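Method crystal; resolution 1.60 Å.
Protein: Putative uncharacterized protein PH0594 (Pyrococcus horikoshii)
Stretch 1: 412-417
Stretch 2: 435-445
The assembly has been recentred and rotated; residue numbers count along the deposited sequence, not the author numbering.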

# COMPACT_ATOMS: atom_id res chain seq x y z
N TYR A 412 27.55 37.61 -27.88
CA TYR A 412 28.35 36.39 -27.65
C TYR A 412 29.37 36.15 -28.82
O TYR A 412 29.09 36.53 -29.98
CB TYR A 412 27.43 35.19 -27.49
CG TYR A 412 26.46 34.82 -28.62
CD1 TYR A 412 25.17 35.33 -28.68
CD2 TYR A 412 26.84 33.99 -29.63
CE1 TYR A 412 24.36 34.98 -29.72
CE2 TYR A 412 25.95 33.59 -30.66
CZ TYR A 412 24.69 34.11 -30.63
OH TYR A 412 23.88 33.69 -31.68
N VAL A 413 30.55 35.64 -28.46
CA VAL A 413 31.59 35.46 -29.49
C VAL A 413 32.19 34.08 -29.36
O VAL A 413 32.00 33.37 -28.37
CB VAL A 413 32.73 36.55 -29.38
CG1 VAL A 413 32.03 37.98 -29.28
CG2 VAL A 413 33.72 36.28 -28.13
N ASN A 414 33.02 33.74 -30.37
CA ASN A 414 33.86 32.52 -30.27
C ASN A 414 35.33 32.96 -30.06
O ASN A 414 36.06 33.26 -31.04
CB ASN A 414 33.71 31.67 -31.52
CG ASN A 414 32.46 30.81 -31.51
OD1 ASN A 414 32.04 30.36 -30.42
ND2 ASN A 414 31.87 30.49 -32.71
N PRO A 415 35.77 33.03 -28.81
CA PRO A 415 37.17 33.49 -28.60
C PRO A 415 38.12 32.39 -29.02
O PRO A 415 37.69 31.20 -29.22
CB PRO A 415 37.26 33.68 -27.09
CG PRO A 415 36.17 32.85 -26.56
CD PRO A 415 35.03 32.76 -27.55
N ARG A 416 39.40 32.68 -29.14
CA ARG A 416 40.36 31.61 -29.31
C ARG A 416 40.25 30.60 -28.17
O ARG A 416 39.85 30.86 -27.04
CB ARG A 416 41.80 32.20 -29.39
CG ARG A 416 42.40 32.67 -28.02
CD ARG A 416 43.60 33.58 -28.27
NE ARG A 416 43.14 34.83 -28.86
CZ ARG A 416 43.83 35.63 -29.61
NH1 ARG A 416 45.13 35.40 -29.87
NH2 ARG A 416 43.29 36.71 -30.11
N GLY A 417 40.42 29.36 -28.62
CA GLY A 417 40.09 28.19 -27.84
C GLY A 417 38.81 27.51 -28.32
O GLY A 417 38.63 26.31 -28.02
N LEU A 435 43.47 34.86 -20.36
CA LEU A 435 44.42 35.81 -20.91
C LEU A 435 43.91 36.31 -22.25
O LEU A 435 42.99 37.10 -22.27
CB LEU A 435 45.86 35.20 -20.96
CG LEU A 435 46.41 34.68 -19.61
CD1 LEU A 435 47.83 34.15 -19.74
CD2 LEU A 435 46.30 35.83 -18.55
N GLU A 436 44.44 35.83 -23.36
CA GLU A 436 43.96 36.35 -24.67
C GLU A 436 42.47 36.05 -24.91
O GLU A 436 41.76 36.86 -25.53
CB GLU A 436 44.80 35.81 -25.82
CG GLU A 436 46.22 36.29 -25.92
CD GLU A 436 47.14 35.62 -24.90
OE1 GLU A 436 46.95 34.47 -24.41
OE2 GLU A 436 48.13 36.26 -24.55
N ASP A 437 41.95 34.90 -24.47
CA ASP A 437 40.54 34.61 -24.70
C ASP A 437 39.60 35.62 -24.06
O ASP A 437 38.60 36.03 -24.63
CB ASP A 437 40.13 33.16 -24.44
CG ASP A 437 40.24 32.68 -22.95
OD1 ASP A 437 40.87 33.37 -22.12
OD2 ASP A 437 39.72 31.58 -22.66
N PHE A 438 39.92 36.05 -22.83
CA PHE A 438 39.18 37.08 -22.19
C PHE A 438 39.28 38.41 -22.91
O PHE A 438 38.30 39.09 -23.08
CB PHE A 438 39.65 37.24 -20.75
CG PHE A 438 38.92 38.35 -19.97
CD1 PHE A 438 37.53 38.36 -19.91
CD2 PHE A 438 39.63 39.31 -19.31
CE1 PHE A 438 36.85 39.38 -19.19
CE2 PHE A 438 38.99 40.30 -18.61
CZ PHE A 438 37.62 40.34 -18.55
N GLN A 439 40.45 38.70 -23.43
CA GLN A 439 40.63 39.87 -24.28
C GLN A 439 39.77 39.81 -25.49
O GLN A 439 39.24 40.86 -25.94
CB GLN A 439 42.13 40.07 -24.65
CG GLN A 439 43.01 40.37 -23.39
CD GLN A 439 42.56 41.60 -22.56
OE1 GLN A 439 42.30 42.66 -23.12
NE2 GLN A 439 42.44 41.44 -21.22
N ASP A 440 39.64 38.62 -26.10
CA ASP A 440 38.78 38.47 -27.29
C ASP A 440 37.33 38.83 -26.96
O ASP A 440 36.64 39.51 -27.74
CB ASP A 440 38.80 37.04 -27.84
CG ASP A 440 40.16 36.60 -28.43
OD1 ASP A 440 40.98 37.44 -28.80
OD2 ASP A 440 40.36 35.38 -28.40
N ILE A 441 36.85 38.42 -25.79
CA ILE A 441 35.49 38.71 -25.33
C ILE A 441 35.32 40.24 -25.14
O ILE A 441 34.43 40.84 -25.74
CB ILE A 441 35.15 37.91 -24.07
CG1 ILE A 441 35.05 36.42 -24.44
CG2 ILE A 441 33.81 38.45 -23.49
CD1 ILE A 441 35.08 35.54 -23.15
N LEU A 442 36.29 40.87 -24.47
CA LEU A 442 36.28 42.33 -24.34
C LEU A 442 36.29 43.09 -25.66
O LEU A 442 35.53 44.05 -25.88
CB LEU A 442 37.39 42.84 -23.46
CG LEU A 442 37.40 42.32 -22.02
CD1 LEU A 442 38.59 42.91 -21.34
CD2 LEU A 442 36.10 42.74 -21.26
N ASN A 443 37.10 42.59 -26.60
CA ASN A 443 37.19 43.24 -27.90
C ASN A 443 35.89 43.06 -28.73
O ASN A 443 35.50 43.96 -29.46
CB ASN A 443 38.43 42.71 -28.67
CG ASN A 443 39.73 43.32 -28.11
OD1 ASN A 443 39.72 44.48 -27.68
ND2 ASN A 443 40.84 42.59 -28.12
N GLY A 444 35.25 41.90 -28.56
CA GLY A 444 33.97 41.66 -29.19
C GLY A 444 32.89 42.56 -28.69
O GLY A 444 32.10 43.12 -29.44
N ILE A 445 32.89 42.72 -27.39
CA ILE A 445 31.92 43.62 -26.76
C ILE A 445 32.15 45.03 -27.23
O ILE A 445 31.22 45.74 -27.55
CB ILE A 445 32.06 43.58 -25.21
CG1 ILE A 445 31.71 42.27 -24.67
CG2 ILE A 445 31.20 44.72 -24.55
CD1 ILE A 445 32.11 42.09 -23.21
O HOH W 1 38.71 30.06 -24.77

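Stretch 1 enters as a β-strand at Y412 and V413 and becomes an extended loop by P415; stretch 2 is a helix from E436 onward, with L435 at the N-cap position. The helical assignment rests on phi/psi values near -60/-40 and on an unbroken i to i+4 ladder, from Q439 N to L435 O (3.2 Å) through I445 N to I441 O (2.9 Å). The nearest CA pair across the stretches is P415 CA and D437 CA, 5.3 Å apart, and the contact buries 383 Å² summed over both sides. Along stretch 1 the side chains alternate: V413 and P415 point their CA-to-CB bonds toward the helix, Y412 and N414 away from it. On the helix, contacts fall on E436, D437, D440, I441 and G444, the spacing expected of one helical face.

The polar centre is D440, whose CA-to-CB bond points toward stretch 1. Its carboxylate receives three hydrogen bonds from R416: backbone N to OD2 (3.0 Å, 160°), NE to OD2 (2.9 Å, 172°) and NH2 to OD1 (2.8 Å, 153°). The last two form a bidentate salt bridge, with OD1 near the guanidinium plane, so the carboxylate meets the edge of the group. R416 starts sideways, but its chi values of 76°, -164° and 68° (p, t, p) bring its end nearer the helix. Both residues are buried, and the paired charges compensate each other there. E436 CB lies over one guanidinium face, and R416 CD packs 3.5 Å from that same E436 CB; the acidic end of E436 leads away and is hydrogen-bonded elsewhere in the structure.

D437 completes the polar side through water 1, which donates to R416 O at 2.7 Å and to D437 OD2 at 2.8 Å, bridging the loop backbone to the helix.

The apolar part is smaller. V413 CG2 lies 3.9 Å from I441 CG1, and P415 CG lies 4.3 Å from the same I441 CG1, so one isoleucine serves two residues of stretch 1. The compact proline ring also fits close to the helix, with P415 CB 3.7 Å from D437 O and 3.8 Å from D440 CB. At G444, V413 CG1 comes within 4.2 Å of G444 CA; an ideal CB there would lie 2.7 Å from V413 CG1, a clash, so glycine makes room for the valine. G417 has a different constraint: at phi/psi 106/-24 a CB would be jammed against the preceding carbonyl, R416 O.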